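Local coordinates for protein sialyltransferase 0160 (Photobacterium damselae, PDB 4R84) that probably transfers sialic acid from CMP-activated sialic acid to beta-galactoside acceptors through an alpha-2,6 linkage, using a GT-B glycosyltransferase fold, at residues A38-V41 with T45-L48; H207-L212 with M278-N283; S261-Y266 with D273-M278. One frame throughout, in Å; residues are numbered along the deposited sequence.

Overall arrangement
The chain starts in an N-terminal beta-rich domain, where contact 1 closes a tight connection: strand 31-41 meets strand 45-48 after only three intervening residues and joins two different sheets. It closes before the others open and stays about 22 Å from contact 2 and 27 Å from contact 3 (nearest atoms). Contact 2 then closes a long excursion through the sialyltransferase family region, bringing the short helix 208-211 against 278-283, 66 residues later. Within that excursion lies contact 3, where helix 252-267 is met by the loop that follows it. The two share Met-278 and touch directly through Phe-209 with Leu-263, Tyr-266 and Ala-274, packing helix, loop and turn together.

Contact 1 (A38-V41 with T45-L48); sequences ADVV and TYQL
Val-40 and Tyr-46 cross at about a right angle, the forked valine set against the stem of the tyrosine, while Ala-38 meets the outer part of the same ring. The pair illustrates how two strands can pack through their side chains alone, without sharing backbone bonds. Their local axes approach to 7.4 Å and run at 140° to one another, too far apart for backbone pairing; the two strands belong to different sheets, consistent with the beta-sandwich fold of PKD-like domains.

The valine presents both methyls to the partner strand. Its CG2 is the nearer, 3.7 Å from Tyr-46 CB, and also lies close to the first ring carbons; Val-40 CG1 stands 4.1 Å from Tyr-46 CB. In Tyr-46 the ring swings anti to the backbone N (chi1 -175°), which lays it along the opposing strand from Val-40 toward Ala-38. The far end of the ring therefore reaches the alanine methyl: Ala-38 CB is 3.6 Å from Tyr-46 CE2 and 4.1 Å from Tyr-46 OH, approaching the ring plane obliquely. Two residues spaced by one on a strand, both pointing across, thus support one aromatic side chain along its length, from CB to hydroxyl. The contact is apolar throughout except for that hydroxyl.

Each strand finds its backbone partners elsewhere. Ala-38 and Val-40 bond to Thr-112, Thr-114 and Val-116 of strand 106-125, whereas Tyr-46 pairs with Phe-83 of strand 81-84. The side chain of Tyr-46 also touches Leu-113 of strand 106-125, and Val-40 touches Ala-85, carrying the packing between the layers beyond the two short segments.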
ATOM      1  N   ALA A  38      -3.615   2.346  27.419  1.00 20.49           N
ATOM      2  CA  ALA A  38      -2.976   1.367  26.564  1.00 19.99           C
ATOM      3  C   ALA A  38      -3.951   0.264  26.223  1.00 21.37           C
ATOM      4  O   ALA A  38      -4.803  -0.085  27.042  1.00 21.22           O
ATOM      5  CB  ALA A  38      -1.740   0.796  27.249  1.00 23.11           C
ATOM      6  N   ASP A  39      -3.821  -0.287  25.014  1.00 18.96           N
ATOM      7  CA  ASP A  39      -4.542  -1.510  24.659  1.00 21.40           C
ATOM      8  C   ASP A  39      -3.711  -2.712  25.084  1.00 23.96           C
ATOM      9  O   ASP A  39      -2.497  -2.724  24.890  1.00 28.76           O
ATOM     10  CB  ASP A  39      -4.821  -1.584  23.149  1.00 24.41           C
ATOM     11  CG  ASP A  39      -5.860  -0.576  22.694  1.00 28.91           C
ATOM     12  OD1 ASP A  39      -6.513   0.050  23.563  1.00 31.41           O
ATOM     13  OD2 ASP A  39      -6.038  -0.424  21.467  1.00 30.27           O
ATOM     14  N   VAL A  40      -4.353  -3.706  25.689  1.00 20.47           N
ATOM     15  CA  VAL A  40      -3.666  -4.946  26.028  1.00 21.02           C
ATOM     16  C   VAL A  40      -4.390  -6.086  25.329  1.00 18.45           C
ATOM     17  O   VAL A  40      -5.598  -6.291  25.512  1.00 21.93           O
ATOM     18  CB  VAL A  40      -3.601  -5.183  27.562  1.00 19.25           C
ATOM     19  CG1 VAL A  40      -2.666  -6.358  27.898  1.00 22.34           C
ATOM     20  CG2 VAL A  40      -3.135  -3.915  28.298  1.00 20.84           C
ATOM     21  N   VAL A  41      -3.656  -6.825  24.501  1.00 17.95           N
ATOM     22  CA  VAL A  41      -4.237  -7.939  23.787  1.00 16.17           C
ATOM     23  C   VAL A  41      -4.548  -9.055  24.769  1.00 16.34           C
ATOM     24  O   VAL A  41      -3.761  -9.309  25.678  1.00 17.14           O
ATOM     25  CB  VAL A  41      -3.290  -8.445  22.685  1.00 16.21           C
ATOM     26  CG1 VAL A  41      -3.864  -9.683  22.013  1.00 16.73           C
ATOM     27  CG2 VAL A  41      -3.077  -7.325  21.675  1.00 17.32           C
ATOM     28  N   THR A  45       0.539  -9.506  28.760  1.00 24.12           N
ATOM     29  CA  THR A  45       0.812  -8.877  30.047  1.00 28.52           C
ATOM     30  C   THR A  45       1.184  -7.396  29.883  1.00 24.35           C
ATOM     31  O   THR A  45       1.900  -7.015  28.953  1.00 29.64           O
ATOM     32  CB  THR A  45       1.942  -9.630  30.780  1.00 27.64           C
ATOM     33  OG1 THR A  45       1.530 -10.982  31.038  1.00 34.76           O
ATOM     34  CG2 THR A  45       2.299  -8.951  32.109  1.00 33.42           C
ATOM     35  N   TYR A  46       0.642  -6.565  30.764  1.00 23.78           N
ATOM     36  CA  TYR A  46       1.011  -5.161  30.851  1.00 22.81           C
ATOM     37  C   TYR A  46       1.463  -4.880  32.282  1.00 30.76           C
ATOM     38  O   TYR A  46       0.794  -5.301  33.221  1.00 27.62           O
ATOM     39  CB  TYR A  46      -0.164  -4.268  30.454  1.00 26.32           C
ATOM     40  CG  TYR A  46       0.175  -2.795  30.400  1.00 24.96           C
ATOM     41  CD1 TYR A  46       0.169  -2.015  31.559  1.00 27.88           C
ATOM     42  CD2 TYR A  46       0.485  -2.176  29.191  1.00 26.63           C
ATOM     43  CE1 TYR A  46       0.483  -0.660  31.509  1.00 35.82           C
ATOM     44  CE2 TYR A  46       0.795  -0.830  29.137  1.00 32.97           C
ATOM     45  CZ  TYR A  46       0.791  -0.078  30.290  1.00 30.04           C
ATOM     46  OH  TYR A  46       1.099   1.265  30.218  1.00 31.01           O
ATOM     47  N   GLN A  47       2.601  -4.213  32.461  1.00 29.93           N
ATOM     48  CA  GLN A  47       3.069  -3.919  33.822  1.00 31.81           C
ATOM     49  C   GLN A  47       2.539  -2.584  34.330  1.00 25.43           C
ATOM     50  O   GLN A  47       2.922  -1.529  33.827  1.00 28.51           O
ATOM     51  CB  GLN A  47       4.596  -3.893  33.909  1.00 32.40           C
ATOM     52  CG  GLN A  47       5.075  -3.759  35.364  1.00 34.32           C
ATOM     53  CD  GLN A  47       6.566  -3.497  35.499  1.00 42.31           C
ATOM     54  OE1 GLN A  47       7.121  -2.625  34.833  1.00 41.99           O
ATOM     55  NE2 GLN A  47       7.217  -4.248  36.375  1.00 44.41           N
ATOM     56  N   LEU A  48       1.662  -2.621  35.326  1.00 26.92           N
ATOM     57  CA  LEU A  48       1.234  -1.376  35.952  1.00 27.14           C
ATOM     58  C   LEU A  48       2.345  -0.850  36.864  1.00 26.98           C
ATOM     59  O   LEU A  48       2.908  -1.586  37.688  1.00 28.95           O
ATOM     60  CB  LEU A  48      -0.072  -1.568  36.722  1.00 31.35           C
ATOM     61  CG  LEU A  48      -1.283  -1.692  35.790  1.00 31.41           C
ATOM     62  CD1 LEU A  48      -2.442  -2.359  36.489  1.00 36.71           C
ATOM     63  CD2 LEU A  48      -1.706  -0.352  35.198  1.00 26.46           C
TER

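Contact 2 (H207-L212 with M278-N283); sequences HVFNNL and MGNRYN
Val-208 O, on the residue whose CG1 methyl packs against the carbonyl of Asn-280, takes two backbone bonds, from Leu-212 N at 3.0 Å and from Asn-211 N at 3.1 Å. These bonds belong to the short helix that follows strand 197-204 in the Rossmann-like part of this GT-B enzyme, with His-207 as its N-cap residue. Across from it, Met-278 O likewise receives both Arg-281 N and Tyr-282 N, so the facing turn is also held by bonds within its own backbone.

The central pair is Phe-209 and Asn-280. Their side chains cross at about a right angle, yet the ring and the amide planes differ by only 5°. The stem of each meets the flat group of the other: Asn-280 CB lies 3.6 Å from Phe-209 CG, and Phe-209 CB lies 3.6 Å from Asn-280 CG. For Asn-280 the first torsion sets CG between its backbone N and carbonyl carbon (chi1 68°), turning the amide alongside the phenylalanine stem. Beside this pair, Val-208 CG1 comes within 4.0 Å of Arg-281 CA.

Polar satisfaction is divided around the amide. Asn-280 ND2 makes a weak bond to Pro-275 O, while the backbone oxygen of Asn-280 accepts from Trp-284 NE1. Phe-209 N, in the first helical turn, has no earlier helical carbonyl to bond. A water takes that role, accepting from Phe-209 N at 2.9 Å and donating to Asn-280 OD1 at 3.1 Å.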
ATOM      1  N   HIS A 207      -8.597  -6.077  -7.906  1.00 21.52           N
ATOM      2  CA  HIS A 207      -8.773  -7.510  -7.720  1.00 21.96           C
ATOM      3  C   HIS A 207      -9.275  -7.887  -6.347  1.00 24.14           C
ATOM      4  O   HIS A 207      -9.128  -9.027  -5.937  1.00 23.94           O
ATOM      5  CB  HIS A 207      -7.459  -8.213  -8.017  1.00 36.43           C
ATOM      6  CG  HIS A 207      -7.009  -8.004  -9.428  1.00 47.76           C
ATOM      7  ND1 HIS A 207      -6.129  -7.006  -9.785  1.00 51.55           N
ATOM      8  CD2 HIS A 207      -7.372  -8.615 -10.578  1.00 49.22           C
ATOM      9  CE1 HIS A 207      -5.941  -7.037 -11.092  1.00 57.09           C
ATOM     10  NE2 HIS A 207      -6.685  -8.004 -11.597  1.00 53.48           N
ATOM     11  N   VAL A 208      -9.907  -6.938  -5.663  1.00 18.88           N
ATOM     12  CA  VAL A 208     -10.421  -7.196  -4.327  1.00 16.83           C
ATOM     13  C   VAL A 208     -11.406  -8.372  -4.301  1.00 21.57           C
ATOM     14  O   VAL A 208     -11.380  -9.185  -3.366  1.00 21.33           O
ATOM     15  CB  VAL A 208     -11.087  -5.927  -3.721  1.00 19.55           C
ATOM     16  CG1 VAL A 208     -12.194  -5.404  -4.626  1.00 19.91           C
ATOM     17  CG2 VAL A 208     -11.629  -6.220  -2.324  1.00 16.76           C
ATOM     18  N   PHE A 209     -12.243  -8.498  -5.331  1.00 22.72           N
ATOM     19  CA  PHE A 209     -13.246  -9.558  -5.318  1.00 15.78           C
ATOM     20  C   PHE A 209     -12.640 -10.938  -5.561  1.00 18.42           C
ATOM     21  O   PHE A 209     -13.227 -11.958  -5.194  1.00 24.71           O
ATOM     22  CB  PHE A 209     -14.345  -9.298  -6.358  1.00 24.61           C
ATOM     23  CG  PHE A 209     -15.508 -10.228  -6.214  1.00 23.48           C
ATOM     24  CD1 PHE A 209     -16.389 -10.083  -5.158  1.00 27.67           C
ATOM     25  CD2 PHE A 209     -15.706 -11.263  -7.115  1.00 33.55           C
ATOM     26  CE1 PHE A 209     -17.450 -10.949  -4.999  1.00 33.73           C
ATOM     27  CE2 PHE A 209     -16.771 -12.132  -6.964  1.00 37.15           C
ATOM     28  CZ  PHE A 209     -17.641 -11.973  -5.899  1.00 37.36           C
ATOM     29  N   ASN A 210     -11.473 -10.983  -6.190  1.00 20.57           N
ATOM     30  CA  ASN A 210     -10.796 -12.266  -6.357  1.00 20.75           C
ATOM     31  C   ASN A 210     -10.038 -12.669  -5.093  1.00 25.08           C
ATOM     32  O   ASN A 210      -9.732 -13.845  -4.904  1.00 26.15           O
ATOM     33  CB  ASN A 210      -9.838 -12.222  -7.544  1.00 26.87           C
ATOM     34  CG  ASN A 210     -10.554 -12.301  -8.873  1.00 37.62           C
ATOM     35  OD1 ASN A 210     -11.681 -12.799  -8.959  1.00 39.28           O
ATOM     36  ND2 ASN A 210      -9.899 -11.825  -9.922  1.00 31.98           N
ATOM     37  N   ASN A 211      -9.727 -11.697  -4.237  1.00 19.58           N
ATOM     38  CA  ASN A 211      -8.861 -11.980  -3.089  1.00 16.45           C
ATOM     39  C   ASN A 211      -9.543 -12.123  -1.735  1.00 20.08           C
ATOM     40  O   ASN A 211      -9.116 -12.945  -0.923  1.00 20.90           O
ATOM     41  CB  ASN A 211      -7.783 -10.894  -2.960  1.00 19.37           C
ATOM     42  CG  ASN A 211      -6.727 -10.977  -4.055  1.00 21.27           C
ATOM     43  OD1 ASN A 211      -6.493 -12.040  -4.643  1.00 19.46           O
ATOM     44  ND2 ASN A 211      -6.082  -9.844  -4.333  1.00 21.67           N
ATOM     45  N   LEU A 212     -10.577 -11.327  -1.462  1.00 17.84           N
ATOM     46  CA  LEU A 212     -11.150 -11.329  -0.107  1.00 17.76           C
ATOM     47  C   LEU A 212     -12.289 -12.337   0.126  1.00 20.84           C
ATOM     48  O   LEU A 212     -12.333 -12.963   1.190  1.00 21.75           O
ATOM     49  CB  LEU A 212     -11.635  -9.923   0.270  1.00 17.09           C
ATOM     50  CG  LEU A 212     -10.543  -8.838   0.248  1.00 20.96           C
ATOM     51  CD1 LEU A 212     -11.035  -7.546   0.903  1.00 18.55           C
ATOM     52  CD2 LEU A 212      -9.270  -9.314   0.945  1.00 22.05           C
ATOM     53  N   MET A 278     -18.158  -3.130 -11.520  1.00 23.89           N
ATOM     54  CA  MET A 278     -17.845  -2.172 -10.471  1.00 22.61           C
ATOM     55  C   MET A 278     -18.511  -2.537  -9.158  1.00 26.74           C
ATOM     56  O   MET A 278     -18.023  -2.171  -8.087  1.00 23.39           O
ATOM     57  CB  MET A 278     -18.239  -0.760 -10.902  1.00 25.26           C
ATOM     58  CG  MET A 278     -17.365  -0.245 -12.043  1.00 19.92           C
ATOM     59  SD  MET A 278     -15.612  -0.312 -11.625  1.00 25.32           S
ATOM     60  CE  MET A 278     -14.856   0.474 -13.047  1.00 27.05           C
ATOM     61  N   GLY A 279     -19.608  -3.282  -9.248  1.00 26.82           N
ATOM     62  CA  GLY A 279     -20.344  -3.693  -8.070  1.00 30.95           C
ATOM     63  C   GLY A 279     -19.579  -4.611  -7.146  1.00 26.94           C
ATOM     64  O   GLY A 279     -19.938  -4.744  -5.971  1.00 27.34           O
ATOM     65  N   ASN A 280     -18.526  -5.254  -7.638  1.00 23.10           N
ATOM     66  CA  ASN A 280     -17.748  -6.098  -6.728  1.00 22.49           C
ATOM     67  C   ASN A 280     -16.487  -5.389  -6.284  1.00 21.19           C
ATOM     68  O   ASN A 280     -15.657  -5.971  -5.590  1.00 22.50           O
ATOM     69  CB  ASN A 280     -17.422  -7.464  -7.365  1.00 27.19           C
ATOM     70  CG  ASN A 280     -16.451  -7.382  -8.535  1.00 29.83           C
ATOM     71  OD1 ASN A 280     -15.548  -6.549  -8.578  1.00 23.32           O
ATOM     72  ND2 ASN A 280     -16.610  -8.298  -9.477  1.00 37.56           N
ATOM     73  N   ARG A 281     -16.355  -4.128  -6.693  1.00 23.78           N
ATOM     74  CA  ARG A 281     -15.135  -3.365  -6.459  1.00 22.48           C
ATOM     75  C   ARG A 281     -15.371  -2.187  -5.509  1.00 21.26           C
ATOM     76  O   ARG A 281     -14.605  -1.971  -4.573  1.00 23.16           O
ATOM     77  CB  ARG A 281     -14.579  -2.851  -7.805  1.00 22.67           C
ATOM     78  CG  ARG A 281     -13.270  -2.075  -7.702  1.00 21.85           C
ATOM     79  CD  ARG A 281     -12.721  -1.665  -9.080  1.00 22.51           C
ATOM     80  NE  ARG A 281     -12.475  -2.818  -9.947  1.00 21.87           N
ATOM     81  CZ  ARG A 281     -11.781  -2.772 -11.085  1.00 30.95           C
ATOM     82  NH1 ARG A 281     -11.250  -1.630 -11.516  1.00 26.51           N
ATOM     83  NH2 ARG A 281     -11.606  -3.876 -11.797  1.00 29.18           N
ATOM     84  N   TYR A 282     -16.430  -1.425  -5.763  1.00 20.13           N
ATOM     85  CA  TYR A 282     -16.632  -0.171  -5.048  1.00 18.78           C
ATOM     86  C   TYR A 282     -17.848  -0.195  -4.126  1.00 17.60           C
ATOM     87  O   TYR A 282     -18.435   0.845  -3.831  1.00 22.20           O
ATOM     88  CB  TYR A 282     -16.746   0.999  -6.035  1.00 20.61           C
ATOM     89  CG  TYR A 282     -15.432   1.337  -6.695  1.00 20.72           C
ATOM     90  CD1 TYR A 282     -14.346   1.771  -5.943  1.00 18.92           C
ATOM     91  CD2 TYR A 282     -15.281   1.231  -8.068  1.00 21.75           C
ATOM     92  CE1 TYR A 282     -13.139   2.079  -6.545  1.00 23.38           C
ATOM     93  CE2 TYR A 282     -14.078   1.537  -8.684  1.00 21.79           C
ATOM     94  CZ  TYR A 282     -13.017   1.964  -7.929  1.00 19.09           C
ATOM     95  OH  TYR A 282     -11.828   2.265  -8.544  1.00 22.79           O
ATOM     96  N   ASN A 283     -18.212  -1.384  -3.657  1.00 20.96           N
ATOM     97  CA  ASN A 283     -19.272  -1.522  -2.653  1.00 17.07           C
ATOM     98  C   ASN A 283     -18.779  -2.011  -1.293  1.00 19.44           C
ATOM     99  O   ASN A 283     -19.585  -2.254  -0.393  1.00 23.55           O
ATOM    100  CB  ASN A 283     -20.347  -2.483  -3.141  1.00 23.18           C
ATOM    101  CG  ASN A 283     -21.422  -1.795  -3.935  1.00 29.81           C
ATOM    102  OD1 ASN A 283     -21.695  -0.606  -3.740  1.00 29.12           O
ATOM    103  ND2 ASN A 283     -22.045  -2.536  -4.844  1.00 24.33           N
TER
HETATM  104  O   HOH W   1     -12.568  -7.057  -7.849  1.00 26.14           O

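Contact 3 (S261-Y266 with D273-M278); sequences SLLANY and DAPKGM
Leu-262 lies along the loop residues Asp-273 to Pro-275 and shows how one branched side chain can follow an extended backbone. Its CB starts beside the proline ring, 3.9 Å from Pro-275 CG. The next atom, Leu-262 CG, sits 3.7 Å from Pro-275 N, over the peptide link with Ala-274; the first torsion brings it there by placing CG anti to the backbone N (chi1 -159°). At the tip the two methyls part: Leu-262 CD2 comes within 3.5 Å of Pro-275 CA, while CD1 turns back along the loop to Asp-273, where it lies 4.0 Å from CB and also close to the carbonyl oxygen.

Pro-275 lies against the helix side, its CG meeting Leu-263 CB at 3.7 Å and packing close to the backbone of that residue. One turn along, Tyr-266 takes the loop from the other end of the contact. Ala-274 CB stands over one face of its ring in a CH-pi contact, 4.1 Å from the centroid of the Tyr-266 ring and 17° off the ring normal. The same tyrosine meets the Phe-209 ring, with Leu-263 and Ala-274 also touching that phenylalanine, so the helix and the loop returning along it pack directly on helix 208-211.

A water supplies the polar bridge. It donates to Leu-262 O at 2.9 Å and to Asp-273 O at 2.7 Å; Leu-262 O at the same time accepts the helical bond from Tyr-266 N. In chemical terms, the segments meet mainly by apolar packing and a CH-pi contact, and the hydrogen-bonded link between them runs through one water joining two backbone oxygens, of which Leu-262 O already holds a helical bond.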
ATOM      1  N   SER A 261     -26.513  -5.665  -1.859  1.00 31.81           N
ATOM      2  CA  SER A 261     -27.082  -6.887  -1.291  1.00 36.05           C
ATOM      3  C   SER A 261     -26.552  -8.119  -2.025  1.00 34.42           C
ATOM      4  O   SER A 261     -26.427  -9.193  -1.452  1.00 32.05           O
ATOM      5  CB  SER A 261     -28.613  -6.849  -1.316  1.00 44.94           C
ATOM      6  OG  SER A 261     -29.115  -6.742  -2.636  1.00 44.91           O
ATOM      7  N   LEU A 262     -26.244  -7.955  -3.303  1.00 30.13           N
ATOM      8  CA  LEU A 262     -25.658  -9.033  -4.086  1.00 35.83           C
ATOM      9  C   LEU A 262     -24.302  -9.441  -3.492  1.00 33.69           C
ATOM     10  O   LEU A 262     -24.029 -10.625  -3.269  1.00 31.31           O
ATOM     11  CB  LEU A 262     -25.503  -8.591  -5.542  1.00 41.22           C
ATOM     12  CG  LEU A 262     -25.367  -9.651  -6.631  1.00 47.75           C
ATOM     13  CD1 LEU A 262     -26.468 -10.689  -6.528  1.00 43.70           C
ATOM     14  CD2 LEU A 262     -25.389  -8.984  -7.994  1.00 42.81           C
ATOM     15  N   LEU A 263     -23.455  -8.452  -3.234  1.00 27.43           N
ATOM     16  CA  LEU A 263     -22.167  -8.709  -2.598  1.00 26.34           C
ATOM     17  C   LEU A 263     -22.364  -9.300  -1.205  1.00 24.64           C
ATOM     18  O   LEU A 263     -21.733 -10.289  -0.844  1.00 25.79           O
ATOM     19  CB  LEU A 263     -21.329  -7.430  -2.542  1.00 25.41           C
ATOM     20  CG  LEU A 263     -19.937  -7.574  -1.903  1.00 31.81           C
ATOM     21  CD1 LEU A 263     -19.115  -8.647  -2.594  1.00 29.93           C
ATOM     22  CD2 LEU A 263     -19.196  -6.237  -1.920  1.00 26.45           C
ATOM     23  N   ALA A 264     -23.259  -8.695  -0.433  1.00 27.77           N
ATOM     24  CA  ALA A 264     -23.539  -9.141   0.939  1.00 25.33           C
ATOM     25  C   ALA A 264     -23.990 -10.601   1.021  1.00 28.10           C
ATOM     26  O   ALA A 264     -23.504 -11.361   1.862  1.00 28.54           O
ATOM     27  CB  ALA A 264     -24.586  -8.238   1.570  1.00 31.24           C
ATOM     28  N   ASN A 265     -24.930 -10.992   0.165  1.00 31.52           N
ATOM     29  CA  ASN A 265     -25.453 -12.354   0.196  1.00 31.08           C
ATOM     30  C   ASN A 265     -24.439 -13.372  -0.295  1.00 30.22           C
ATOM     31  O   ASN A 265     -24.426 -14.509   0.160  1.00 32.73           O
ATOM     32  CB  ASN A 265     -26.731 -12.466  -0.636  1.00 37.08           C
ATOM     33  CG  ASN A 265     -27.870 -11.649  -0.066  1.00 39.89           C
ATOM     34  OD1 ASN A 265     -27.894 -11.343   1.121  1.00 35.72           O
ATOM     35  ND2 ASN A 265     -28.822 -11.286  -0.919  1.00 48.09           N
ATOM     36  N   TYR A 266     -23.591 -12.959  -1.228  1.00 28.59           N
ATOM     37  CA  TYR A 266     -22.536 -13.832  -1.727  1.00 27.70           C
ATOM     38  C   TYR A 266     -21.539 -14.121  -0.611  1.00 36.40           C
ATOM     39  O   TYR A 266     -21.130 -15.267  -0.399  1.00 31.59           O
ATOM     40  CB  TYR A 266     -21.831 -13.194  -2.927  1.00 26.66           C
ATOM     41  CG  TYR A 266     -20.762 -14.068  -3.528  1.00 32.10           C
ATOM     42  CD1 TYR A 266     -21.092 -15.091  -4.411  1.00 31.52           C
ATOM     43  CD2 TYR A 266     -19.419 -13.862  -3.230  1.00 34.88           C
ATOM     44  CE1 TYR A 266     -20.116 -15.897  -4.966  1.00 35.56           C
ATOM     45  CE2 TYR A 266     -18.439 -14.662  -3.781  1.00 38.49           C
ATOM     46  CZ  TYR A 266     -18.794 -15.679  -4.652  1.00 37.65           C
ATOM     47  OH  TYR A 266     -17.818 -16.475  -5.212  1.00 34.90           O
ATOM     48  N   ASP A 273     -24.734 -16.076  -6.589  1.00 39.85           N
ATOM     49  CA  ASP A 273     -24.675 -14.965  -7.531  1.00 43.69           C
ATOM     50  C   ASP A 273     -23.791 -13.840  -7.020  1.00 44.14           C
ATOM     51  O   ASP A 273     -23.996 -13.327  -5.922  1.00 38.83           O
ATOM     52  CB  ASP A 273     -26.076 -14.420  -7.817  1.00 50.89           C
ATOM     53  CG  ASP A 273     -27.003 -15.465  -8.415  1.00 56.41           C
ATOM     54  OD1 ASP A 273     -26.549 -16.255  -9.269  1.00 58.41           O
ATOM     55  OD2 ASP A 273     -28.193 -15.477  -8.040  1.00 57.47           O
ATOM     56  N   ALA A 274     -22.813 -13.452  -7.827  1.00 44.02           N
ATOM     57  CA  ALA A 274     -21.866 -12.419  -7.434  1.00 40.30           C
ATOM     58  C   ALA A 274     -22.096 -11.154  -8.245  1.00 45.07           C
ATOM     59  O   ALA A 274     -22.543 -11.227  -9.393  1.00 39.23           O
ATOM     60  CB  ALA A 274     -20.444 -12.916  -7.613  1.00 39.01           C
ATOM     61  N   PRO A 275     -21.793  -9.986  -7.656  1.00 40.60           N
ATOM     62  CA  PRO A 275     -21.877  -8.760  -8.451  1.00 40.41           C
ATOM     63  C   PRO A 275     -20.852  -8.800  -9.562  1.00 37.54           C
ATOM     64  O   PRO A 275     -19.766  -9.334  -9.374  1.00 35.78           O
ATOM     65  CB  PRO A 275     -21.534  -7.645  -7.446  1.00 41.18           C
ATOM     66  CG  PRO A 275     -21.668  -8.260  -6.130  1.00 40.82           C
ATOM     67  CD  PRO A 275     -21.331  -9.712  -6.290  1.00 36.91           C
ATOM     68  N   LYS A 276     -21.214  -8.278 -10.725  1.00 41.95           N
ATOM     69  CA  LYS A 276     -20.278  -8.198 -11.824  1.00 50.53           C
ATOM     70  C   LYS A 276     -19.814  -6.747 -11.942  1.00 44.35           C
ATOM     71  O   LYS A 276     -20.543  -5.813 -11.579  1.00 44.20           O
ATOM     72  CB  LYS A 276     -20.900  -8.691 -13.133  1.00 61.43           C
ATOM     73  CG  LYS A 276     -19.879  -8.786 -14.273  1.00 68.24           C
ATOM     74  CD  LYS A 276     -20.499  -9.205 -15.597  1.00 76.02           C
ATOM     75  CE  LYS A 276     -19.425  -9.317 -16.685  1.00 80.78           C
ATOM     76  NZ  LYS A 276     -18.482 -10.459 -16.483  1.00 81.63           N
ATOM     77  N   GLY A 277     -18.590  -6.570 -12.419  1.00 34.81           N
ATOM     78  CA  GLY A 277     -18.066  -5.247 -12.674  1.00 32.38           C
ATOM     79  C   GLY A 277     -17.862  -4.425 -11.420  1.00 28.00           C
ATOM     80  O   GLY A 277     -17.470  -4.966 -10.379  1.00 24.75           O
ATOM     81  N   MET A 278     -18.158  -3.130 -11.520  1.00 23.89           N
ATOM     82  CA  MET A 278     -17.845  -2.172 -10.471  1.00 22.61           C
ATOM     83  C   MET A 278     -18.511  -2.537  -9.158  1.00 26.74           C
ATOM     84  O   MET A 278     -18.023  -2.171  -8.087  1.00 23.39           O
ATOM     85  CB  MET A 278     -18.239  -0.760 -10.902  1.00 25.26           C
ATOM     86  CG  MET A 278     -17.365  -0.245 -12.043  1.00 19.92           C
ATOM     87  SD  MET A 278     -15.612  -0.312 -11.625  1.00 25.32           S
ATOM     88  CE  MET A 278     -14.856   0.474 -13.047  1.00 27.05           C
TER
HETATM   89  O   HOH W   2     -25.765 -12.807  -3.935  1.00 34.71           O